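Local coordinates for protein aspartate aminotransferase (Thermotoga maritima, PDB 1O4S) that catalyses the pyridoxal-phosphate-dependent transfer of an amino group from L-aspartate to 2-oxoglutarate, giving oxaloacetate and L-glutamate, at residues G79-E82 and L83-I87; N116-M119 and A120-P124; R201-K205 and R206-I210; E224-S227 and I228-S232; E233-D236 and R237-Y240. All coordinates share one frame; numbering follows the deposited sequence.

Contact 1 of 5, residues G79-E82 and L83-I87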
# COMPACT_ATOMS: atom_id res chain seq x y z
N GLY B 79 12.49 -2.53 -0.29
CA GLY B 79 13.13 -1.48 0.48
C GLY B 79 14.60 -1.36 0.11
O GLY B 79 15.22 -2.37 -0.28
N ILE B 80 15.14 -0.16 0.22
CA ILE B 80 16.56 0.05 -0.10
C ILE B 80 17.42 -0.82 0.79
O ILE B 80 17.11 -0.97 1.98
CB ILE B 80 17.00 1.55 0.04
CG1 ILE B 80 16.79 2.06 1.46
CG2 ILE B 80 16.27 2.47 -0.99
CD1 ILE B 80 17.30 3.47 1.68
N TYR B 81 18.49 -1.37 0.24
CA TYR B 81 19.36 -2.31 0.94
C TYR B 81 19.81 -1.80 2.28
O TYR B 81 19.82 -2.53 3.26
CB TYR B 81 20.64 -2.58 0.12
CG TYR B 81 21.54 -3.58 0.78
CD1 TYR B 81 21.22 -4.93 0.74
CD2 TYR B 81 22.69 -3.19 1.46
CE1 TYR B 81 22.02 -5.87 1.37
CE2 TYR B 81 23.50 -4.11 2.08
CZ TYR B 81 23.16 -5.47 2.03
OH TYR B 81 23.96 -6.42 2.63
N GLU B 82 20.18 -0.53 2.32
CA GLU B 82 20.73 0.10 3.52
C GLU B 82 19.72 0.12 4.69
O GLU B 82 20.10 -0.11 5.86
CB GLU B 82 21.22 1.51 3.16
CG GLU B 82 22.50 1.51 2.29
CD GLU B 82 22.33 1.29 0.75
OE1 GLU B 82 21.17 1.29 0.18
OE2 GLU B 82 23.40 1.10 0.08
N LEU B 83 18.44 0.32 4.37
CA LEU B 83 17.39 0.30 5.38
C LEU B 83 17.17 -1.15 5.85
O LEU B 83 17.10 -1.42 7.04
CB LEU B 83 16.10 0.95 4.86
CG LEU B 83 14.88 0.97 5.78
CD1 LEU B 83 15.25 1.53 7.18
CD2 LEU B 83 13.70 1.73 5.18
N ARG B 84 17.12 -2.09 4.92
CA ARG B 84 16.95 -3.47 5.30
C ARG B 84 18.10 -3.98 6.16
O ARG B 84 17.87 -4.66 7.16
CB ARG B 84 16.76 -4.33 4.06
CG ARG B 84 15.39 -4.14 3.46
CD ARG B 84 15.08 -5.14 2.37
NE ARG B 84 15.87 -4.88 1.17
CZ ARG B 84 16.87 -5.63 0.72
NH1 ARG B 84 17.50 -5.27 -0.38
NH2 ARG B 84 17.25 -6.71 1.36
N GLU B 85 19.32 -3.62 5.78
CA GLU B 85 20.51 -3.96 6.51
C GLU B 85 20.51 -3.31 7.88
O GLU B 85 20.84 -3.95 8.87
CB GLU B 85 21.74 -3.56 5.71
CG GLU B 85 23.06 -3.85 6.40
CD GLU B 85 24.24 -3.26 5.64
OE1 GLU B 85 24.22 -2.03 5.34
OE2 GLU B 85 25.17 -4.05 5.34
N GLY B 86 20.15 -2.03 7.96
CA GLY B 86 20.06 -1.34 9.24
C GLY B 86 19.05 -2.01 10.17
O GLY B 86 19.35 -2.26 11.33
N ILE B 87 17.86 -2.32 9.66
CA ILE B 87 16.84 -3.05 10.43
C ILE B 87 17.35 -4.43 10.87
O ILE B 87 17.21 -4.80 12.04
CB ILE B 87 15.57 -3.18 9.63
CG1 ILE B 87 14.93 -1.80 9.46
CG2 ILE B 87 14.63 -4.16 10.31
CD1 ILE B 87 13.86 -1.73 8.35
O HOH W 1 22.60 0.53 6.80
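R84 reaches back to the residue before the N-cap of its own helix: its NE donates to G79 O at 3.0 Å, with an almost straight N-H...O angle of 176°. The carbonyl oxygen lies in the guanidinium plane, yet the donor stands well above the plane of the G79 carbonyl, so neither lone pair is used directly. A bend at chi3 turns the guanidinium back over the start of the helix, where one of its faces meets Y81 CA. The backbone nitrogen of R84 holds the next carbonyl, I80 O, at 3.1 Å, and one residue thereby grips two successive carbonyls as the chain enters helix 81-95. The first full turns follow, E85 N donating to Y81 O at 2.8 Å and G86 N to E82 O. That last oxygen also takes a bond from a water, which makes a weak second one to E85 OE1.

Packing is arranged around these bonds. Y81 has CG anti to its backbone N (chi1 -178°), which lays the ring alongside E85, with E85 CB over one face and R84 NH1 at the edge. Ring and guanidinium planes are 80° apart, so the two groups do not stack. Elsewhere on this first turn, I80 CG1 touches L83 CB at 3.6 Å, the two side chains crossing at about a right angle.

The helix start is wedged between other elements: L83 leans on Q284 and A287 of helix 281-290 and on V106 of strand 104-107, R84 packs against V104 and V106, and Q284 accepts a hydrogen bond from I80 N.

Contact 2 of 5, residues N116-M119 and A120-P124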
# COMPACT_ATOMS: atom_id res chain seq x y z
N ASN B 116 0.50 -8.27 3.98
CA ASN B 116 1.42 -9.05 3.14
C ASN B 116 1.68 -10.45 3.69
O ASN B 116 1.77 -11.39 2.91
CB ASN B 116 2.77 -8.37 2.93
CG ASN B 116 2.70 -7.12 2.06
OD1 ASN B 116 1.69 -6.80 1.42
ND2 ASN B 116 3.82 -6.41 2.03
N ALA B 117 1.79 -10.58 5.02
CA ALA B 117 1.95 -11.88 5.69
C ALA B 117 0.76 -12.81 5.43
O ALA B 117 0.92 -13.99 5.06
CB ALA B 117 2.17 -11.70 7.21
N PHE B 118 -0.43 -12.27 5.61
CA PHE B 118 -1.64 -13.05 5.39
C PHE B 118 -1.76 -13.44 3.92
O PHE B 118 -2.10 -14.56 3.61
CB PHE B 118 -2.85 -12.26 5.85
CG PHE B 118 -2.86 -11.99 7.35
CD1 PHE B 118 -2.55 -13.01 8.25
CD2 PHE B 118 -3.20 -10.74 7.85
CE1 PHE B 118 -2.58 -12.77 9.62
CE2 PHE B 118 -3.25 -10.50 9.21
CZ PHE B 118 -2.93 -11.50 10.09
N MET B 119 -1.47 -12.51 3.00
CA MET B 119 -1.56 -12.80 1.58
C MET B 119 -0.48 -13.84 1.16
O MET B 119 -0.71 -14.68 0.26
CB MET B 119 -1.35 -11.51 0.76
CG MET B 119 -2.44 -10.50 0.82
SD MET B 119 -3.97 -11.08 0.01
CE MET B 119 -3.57 -10.94 -1.67
N ALA B 120 0.66 -13.80 1.83
CA ALA B 120 1.77 -14.67 1.48
C ALA B 120 1.62 -16.05 2.04
O ALA B 120 2.08 -17.00 1.43
CB ALA B 120 3.07 -14.08 1.92
N LEU B 121 0.92 -16.19 3.15
CA LEU B 121 0.86 -17.44 3.86
C LEU B 121 -0.49 -18.13 3.80
O LEU B 121 -0.56 -19.33 4.08
CB LEU B 121 1.19 -17.23 5.35
CG LEU B 121 2.56 -16.68 5.68
CD1 LEU B 121 2.69 -16.60 7.19
CD2 LEU B 121 3.64 -17.53 5.05
N LEU B 122 -1.56 -17.41 3.52
CA LEU B 122 -2.90 -17.97 3.59
C LEU B 122 -3.42 -18.37 2.21
O LEU B 122 -3.48 -17.56 1.30
CB LEU B 122 -3.88 -16.99 4.19
CG LEU B 122 -3.66 -16.48 5.61
CD1 LEU B 122 -4.92 -15.71 6.06
CD2 LEU B 122 -3.32 -17.62 6.61
N ASP B 123 -3.75 -19.65 2.07
CA ASP B 123 -4.63 -20.12 1.00
C ASP B 123 -6.09 -19.95 1.44
O ASP B 123 -6.39 -19.90 2.63
CB ASP B 123 -4.37 -21.59 0.68
CG ASP B 123 -3.02 -21.82 0.06
OD1 ASP B 123 -2.74 -21.11 -0.93
OD2 ASP B 123 -2.20 -22.67 0.49
N PRO B 124 -6.99 -19.87 0.48
CA PRO B 124 -8.42 -19.74 0.78
C PRO B 124 -8.95 -20.77 1.76
O PRO B 124 -8.70 -21.97 1.60
CB PRO B 124 -9.08 -19.92 -0.59
CG PRO B 124 -8.04 -19.40 -1.55
CD PRO B 124 -6.74 -19.87 -0.97
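The ring of F118 is met obliquely by the L122 side chain, neither squarely over a face nor at an edge, and the closest approach is made by the ring's own stem, F118 CB to L122 CD1 at 4.0 Å. Much of the ring's remaining surroundings comes from Q141 and I142 of helix 138-144 and from I211 of strand 209-213. L122 arrives with CG beside its backbone N (chi1 -60°), a setting that lays CB and CG close to F118 O, CG at 3.2 Å. The same oxygen accepts L122 N at 2.9 Å, with the donor tilted 28° from the carbonyl plane, and a weak second bond from L121 N. Cutting L122 back to an alanine would keep the backbone bond but is likely to leave F118 CB and I142 without their apolar neighbour, opening a gap beside the ring.

The two preceding amides bond in the same way: A120 N donates to N116 O at 2.9 Å and L121 N to A117 O at 2.9 Å. L121 CG rests 3.2 Å from A117 O, much as L122 CG does on F118 O.

L122 is the first residue to leave helical angles, yet its N-H still completes a turn, as is common at a helix C-terminus. S15 OG of the second subunit bonds to M119 O, so this helix end, in the PLP-binding fold of the aminotransferase family, also belongs to the dimer interface.

Contact 3 of 5, residues R201-K205 and R206-I210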
# COMPACT_ATOMS: atom_id res chain seq x y z
N ARG B 201 6.94 -23.97 20.73
CA ARG B 201 6.95 -25.43 20.72
C ARG B 201 5.79 -25.95 19.89
O ARG B 201 5.99 -26.80 19.03
CB ARG B 201 6.86 -26.02 22.14
CG ARG B 201 8.17 -26.07 22.91
CD ARG B 201 8.13 -26.94 24.20
NE ARG B 201 7.35 -26.34 25.29
CZ ARG B 201 7.78 -25.36 26.11
NH1 ARG B 201 9.02 -24.86 26.00
NH2 ARG B 201 6.97 -24.88 27.06
N LEU B 202 4.59 -25.46 20.17
CA LEU B 202 3.39 -25.85 19.41
C LEU B 202 3.52 -25.65 17.91
O LEU B 202 3.00 -26.46 17.15
CB LEU B 202 2.17 -25.03 19.84
CG LEU B 202 1.22 -25.52 20.93
CD1 LEU B 202 -0.00 -24.60 20.94
CD2 LEU B 202 0.81 -26.98 20.69
N ALA B 203 4.19 -24.57 17.49
CA ALA B 203 4.34 -24.23 16.08
C ALA B 203 5.23 -25.22 15.32
O ALA B 203 4.97 -25.53 14.16
CB ALA B 203 4.89 -22.79 15.93
N LYS B 204 6.30 -25.68 15.96
CA LYS B 204 7.20 -26.71 15.41
C LYS B 204 6.46 -28.05 15.25
O LYS B 204 6.47 -28.66 14.17
CB LYS B 204 8.45 -26.87 16.31
CG LYS B 204 9.33 -28.14 16.05
CD LYS B 204 10.74 -27.84 15.48
CE LYS B 204 11.83 -27.73 16.57
NZ LYS B 204 12.27 -29.07 17.09
N LYS B 205 5.80 -28.46 16.33
CA LYS B 205 5.01 -29.71 16.44
C LYS B 205 3.82 -29.78 15.48
O LYS B 205 3.67 -30.75 14.74
CB LYS B 205 4.52 -29.81 17.89
CG LYS B 205 3.61 -30.96 18.29
CD LYS B 205 3.53 -30.99 19.83
CE LYS B 205 2.21 -31.54 20.39
NZ LYS B 205 2.23 -33.00 20.59
N ARG B 206 2.98 -28.75 15.51
CA ARG B 206 1.67 -28.78 14.86
C ARG B 206 1.68 -28.04 13.52
O ARG B 206 0.62 -27.87 12.91
CB ARG B 206 0.61 -28.21 15.81
CG ARG B 206 0.51 -28.92 17.18
CD ARG B 206 0.04 -30.38 17.12
NE ARG B 206 -1.17 -30.52 16.29
CZ ARG B 206 -2.43 -30.44 16.73
NH1 ARG B 206 -2.72 -30.24 18.02
NH2 ARG B 206 -3.43 -30.55 15.85
N ASN B 207 2.86 -27.59 13.10
CA ASN B 207 3.10 -27.00 11.77
C ASN B 207 2.33 -25.71 11.41
O ASN B 207 1.55 -25.69 10.47
CB ASN B 207 2.86 -28.07 10.70
CG ASN B 207 3.43 -27.68 9.35
OD1 ASN B 207 4.40 -26.92 9.27
ND2 ASN B 207 2.83 -28.20 8.28
N PHE B 208 2.56 -24.64 12.17
CA PHE B 208 1.96 -23.35 11.86
C PHE B 208 2.95 -22.21 12.12
O PHE B 208 3.93 -22.39 12.84
CB PHE B 208 0.62 -23.13 12.60
CG PHE B 208 0.73 -23.05 14.12
CD1 PHE B 208 1.06 -21.86 14.75
CD2 PHE B 208 0.46 -24.17 14.92
CE1 PHE B 208 1.14 -21.77 16.15
CE2 PHE B 208 0.53 -24.10 16.33
CZ PHE B 208 0.88 -22.90 16.94
N TYR B 209 2.67 -21.06 11.52
CA TYR B 209 3.48 -19.85 11.68
C TYR B 209 3.01 -19.03 12.85
O TYR B 209 1.80 -18.98 13.13
CB TYR B 209 3.39 -18.95 10.45
CG TYR B 209 4.14 -19.47 9.27
CD1 TYR B 209 5.50 -19.26 9.14
CD2 TYR B 209 3.47 -20.17 8.25
CE1 TYR B 209 6.20 -19.75 8.05
CE2 TYR B 209 4.16 -20.65 7.13
CZ TYR B 209 5.52 -20.44 7.04
OH TYR B 209 6.23 -20.92 5.95
N ILE B 210 3.96 -18.41 13.53
CA ILE B 210 3.62 -17.43 14.55
C ILE B 210 3.89 -16.07 13.93
O ILE B 210 5.02 -15.79 13.54
CB ILE B 210 4.46 -17.60 15.83
CG1 ILE B 210 4.15 -18.95 16.50
CG2 ILE B 210 4.18 -16.43 16.80
CD1 ILE B 210 5.03 -19.23 17.67
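The ring of F208 lies flat against the last turn of helix 193-206, with A203 CA almost over its centre, 3.8 Å from the centroid and 12° off the ring normal. This is a CH-pi contact in which the helix backbone itself covers one face of the ring. A chi1 of 65° sets CG between the backbone N and the carbonyl carbon of F208 and folds the ring back against the helix. Its far corner, CZ, touches L202 CB at 3.8 Å, while CE1 lies beside A203 CB. I210 CG1 reaches the same methyl at 4.0 Å, so A203 is held by a ring and an aliphatic branch together.

The turn belongs to a beta-alpha-beta unit, strand 175-180, helix 193-206 and strand 209-213, and N207, with positive phi, is the first residue to leave helical angles. F208 N then donates to A203 O at 3.2 Å, in the carbonyl plane and on a lone pair. Replacing F208 with a serine would probably uncover A203 CA and L202 CB, opening a gap between helix and strand.

On the outer side, R206 lies alongside both L202 and K205, pointing the same way as each. Its CG meets L202 CD2 at 4.0 Å, and its backbone N donates to L202 O at 2.8 Å.

Contact 4 of 5, residues E224-S227 and I228-S232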
# COMPACT_ATOMS: atom_id res chain seq x y z
N GLU B 224 9.46 -7.11 32.19
CA GLU B 224 8.86 -8.41 31.83
C GLU B 224 8.53 -8.59 30.33
O GLU B 224 8.09 -9.68 29.96
CB GLU B 224 7.59 -8.70 32.67
CG GLU B 224 7.75 -9.75 33.77
CD GLU B 224 8.59 -9.26 34.91
OE1 GLU B 224 8.23 -9.52 36.07
OE2 GLU B 224 9.62 -8.61 34.64
N PHE B 225 8.72 -7.57 29.48
CA PHE B 225 8.47 -7.77 28.04
C PHE B 225 9.34 -8.87 27.47
O PHE B 225 10.55 -8.83 27.60
CB PHE B 225 8.64 -6.50 27.17
CG PHE B 225 8.39 -6.76 25.70
CD1 PHE B 225 7.12 -7.10 25.26
CD2 PHE B 225 9.43 -6.74 24.78
CE1 PHE B 225 6.87 -7.40 23.95
CE2 PHE B 225 9.20 -7.03 23.44
CZ PHE B 225 7.91 -7.37 23.02
N THR B 226 8.68 -9.83 26.84
CA THR B 226 9.31 -10.91 26.10
C THR B 226 8.86 -10.82 24.64
O THR B 226 7.65 -10.81 24.36
CB THR B 226 8.87 -12.26 26.67
OG1 THR B 226 9.16 -12.33 28.08
CG2 THR B 226 9.67 -13.38 26.05
N SER B 227 9.82 -10.78 23.73
CA SER B 227 9.57 -10.81 22.30
C SER B 227 9.52 -12.25 21.87
O SER B 227 10.17 -13.10 22.49
CB SER B 227 10.71 -10.11 21.56
OG SER B 227 10.64 -10.31 20.18
N ILE B 228 8.78 -12.55 20.81
CA ILE B 228 8.85 -13.87 20.21
C ILE B 228 10.31 -14.18 19.81
O ILE B 228 10.71 -15.34 19.78
CB ILE B 228 7.91 -14.02 18.99
CG1 ILE B 228 7.58 -15.52 18.73
CG2 ILE B 228 8.51 -13.36 17.72
CD1 ILE B 228 6.83 -16.21 19.88
N LEU B 229 11.08 -13.15 19.50
CA LEU B 229 12.50 -13.31 19.19
C LEU B 229 13.41 -13.59 20.43
O LEU B 229 14.58 -13.96 20.26
CB LEU B 229 13.00 -12.09 18.43
CG LEU B 229 12.24 -11.78 17.12
CD1 LEU B 229 12.96 -10.66 16.39
CD2 LEU B 229 12.07 -12.96 16.20
N ASP B 230 12.88 -13.40 21.64
CA ASP B 230 13.51 -13.88 22.89
C ASP B 230 13.42 -15.40 23.10
O ASP B 230 14.29 -16.00 23.74
CB ASP B 230 12.90 -13.17 24.10
CG ASP B 230 13.40 -11.71 24.27
OD1 ASP B 230 12.59 -10.84 24.64
OD2 ASP B 230 14.59 -11.36 24.08
N VAL B 231 12.36 -16.01 22.57
CA VAL B 231 12.06 -17.44 22.78
C VAL B 231 12.16 -18.33 21.52
O VAL B 231 11.94 -19.53 21.59
CB VAL B 231 10.66 -17.61 23.41
CG1 VAL B 231 10.62 -16.96 24.80
CG2 VAL B 231 9.56 -17.03 22.52
N SER B 232 12.49 -17.73 20.39
CA SER B 232 12.63 -18.47 19.15
C SER B 232 14.11 -18.62 18.88
O SER B 232 14.92 -17.87 19.43
CB SER B 232 11.95 -17.73 18.00
OG SER B 232 12.76 -16.67 17.48
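S227 and D230 bond each other in both directions, forming a capping box at the start of the short helix 228-231. S227 N points at D230 OD1, 2.9 Å away and nearly straight at 174°, meeting the oxygen on its anti side and 30° out of the carboxylate plane. In return D230 N donates to S227 O at 2.9 Å, from well above the carbonyl plane. S227 OG accepts from L229 N at 3.0 Å, since chi1 of 170° swings the hydroxyl oxygen over the first turn.

Beside this polar core lies a small apolar contact. T226 CG2 is wedged against D230 CB at 3.8 Å and V231 CG1 at 3.9 Å, crossing the valine at about a right angle. Within the loop, the backbone N of S227 sits over one face of the F225 ring, offset toward its rim.

A second shell fixes the cap from outside. One carboxylate, that of E214, serves both S227 OG and I228 N, so the serine hydroxyl is engaged with the helix and with the glutamate at once.

Helix 81-95 flanks the cap through Y95, which touches S227, L229 and D230. T226, I228 and V231 pack on helix 193-206, while I228 also rests on I238 and L229 on Y240 of strand 238-243.

Contact 5 of 5, residues E233-D236 and R237-Y240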
# COMPACT_ATOMS: atom_id res chain seq x y z
N GLU B 233 14.46 -19.63 18.10
CA GLU B 233 15.72 -19.65 17.36
C GLU B 233 15.26 -19.73 15.91
O GLU B 233 14.41 -20.60 15.56
CB GLU B 233 16.57 -20.89 17.66
CG GLU B 233 17.13 -21.02 19.08
CD GLU B 233 17.50 -22.46 19.43
OE1 GLU B 233 17.44 -23.36 18.54
OE2 GLU B 233 17.85 -22.71 20.61
N GLY B 234 15.80 -18.87 15.06
CA GLY B 234 15.46 -18.93 13.65
C GLY B 234 14.05 -18.48 13.32
O GLY B 234 13.21 -18.23 14.19
N PHE B 235 13.79 -18.37 12.02
CA PHE B 235 12.56 -17.76 11.56
C PHE B 235 11.70 -18.73 10.76
O PHE B 235 10.80 -18.30 10.04
CB PHE B 235 12.89 -16.50 10.74
CG PHE B 235 13.29 -15.31 11.56
CD1 PHE B 235 14.63 -15.04 11.81
CD2 PHE B 235 12.34 -14.44 12.06
CE1 PHE B 235 15.00 -13.91 12.58
CE2 PHE B 235 12.69 -13.34 12.79
CZ PHE B 235 14.03 -13.07 13.06
N ASP B 236 11.95 -20.04 10.89
CA ASP B 236 11.24 -21.03 10.04
C ASP B 236 9.72 -20.94 10.16
O ASP B 236 8.99 -21.11 9.17
CB ASP B 236 11.69 -22.46 10.33
CG ASP B 236 12.97 -22.81 9.59
OD1 ASP B 236 13.53 -23.90 9.89
OD2 ASP B 236 13.46 -22.06 8.70
N ARG B 237 9.28 -20.63 11.38
CA ARG B 237 7.88 -20.51 11.69
C ARG B 237 7.57 -19.17 12.34
O ARG B 237 6.53 -19.02 12.95
CB ARG B 237 7.49 -21.68 12.60
CG ARG B 237 7.39 -23.02 11.85
CD ARG B 237 7.48 -24.25 12.74
NE ARG B 237 8.82 -24.87 12.75
CZ ARG B 237 9.81 -24.60 13.62
NH1 ARG B 237 9.66 -23.70 14.61
NH2 ARG B 237 10.98 -25.24 13.51
N ILE B 238 8.43 -18.18 12.16
CA ILE B 238 8.20 -16.86 12.77
C ILE B 238 8.08 -15.79 11.72
O ILE B 238 8.94 -15.68 10.86
CB ILE B 238 9.35 -16.49 13.72
CG1 ILE B 238 9.59 -17.58 14.77
CG2 ILE B 238 9.09 -15.11 14.36
CD1 ILE B 238 8.44 -17.77 15.75
N VAL B 239 7.04 -14.97 11.83
CA VAL B 239 6.90 -13.74 11.05
C VAL B 239 6.92 -12.60 12.06
O VAL B 239 6.01 -12.48 12.87
CB VAL B 239 5.59 -13.71 10.20
CG1 VAL B 239 5.46 -12.41 9.45
CG2 VAL B 239 5.55 -14.89 9.22
N TYR B 240 7.96 -11.79 12.02
CA TYR B 240 8.13 -10.73 12.98
C TYR B 240 7.73 -9.40 12.33
O TYR B 240 8.18 -9.09 11.23
CB TYR B 240 9.58 -10.72 13.46
CG TYR B 240 9.93 -9.59 14.39
CD1 TYR B 240 9.63 -9.66 15.76
CD2 TYR B 240 10.57 -8.42 13.89
CE1 TYR B 240 9.97 -8.59 16.63
CE2 TYR B 240 10.91 -7.37 14.74
CZ TYR B 240 10.61 -7.45 16.11
OH TYR B 240 10.98 -6.42 16.93
O HOH W 2 10.75 -20.71 14.04
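The one direct hydrogen bond between the two segments closes a type I beta turn: I238 N donates to F235 O at 3.2 Å. The N-H points well at the oxygen (165°), but the donor stands above the carbonyl plane, 80° out of it, rather than on a lone pair. A water adds a looser bridge, accepting from R237 N at 3.0 Å and donating weakly to G234 O, and so links the two segments a second time.

Apolar contacts centre on the F235 ring. CD2 meets I238 CB at 4.0 Å, the two side chains crossing at about a right angle; Y240 CB lies at the ring edge, 4.1 Å from CE2. I238 O also lies at the ring edge, in its plane, 3.8 Å from CD2. The ring thus runs along I238 and Y240, alternate positions of the new strand. I238 CG1, for its part, sits 3.7 Å from G234 O.

Charged groups meet less closely. R237 bends at chi3 (-99°) and brings a guanidinium face over D236 CB, toward the rim of the group. The carboxylate stays apart, with D236 OD1 4.6 Å from R237 NH2, and any attraction is probably only a general electrostatic one.

The chemistry thus divides in two. Backbone and water hold the reversal, whereas the F235 ring and aliphatic side chains fasten it to the buried neighbours L229 and I259, which also touch F235; the turn leads straight into strand 238-243 without relying on a salt bridge.

From the N terminus the contacts come in series, each a short local closure that neither nests in nor crosses another. Contact 1 starts helix 81-95 and touches none of the others. Contact 2 ends helix 109-121; its L121 packs on Y209 of contact 3 and, with A117, on V239 of contact 5. Contact 3 turns from helix 193-206 into strand 209-213, contact 4 opens the short helix 228-231, and contact 5 turns into strand 238-243. Contacts 3 and 5 lie on neighbouring strands of the seven-stranded sheet, probably bonded from I210 to R237 and V239. I228 of contact 4 bridges them, touching I210 and I238.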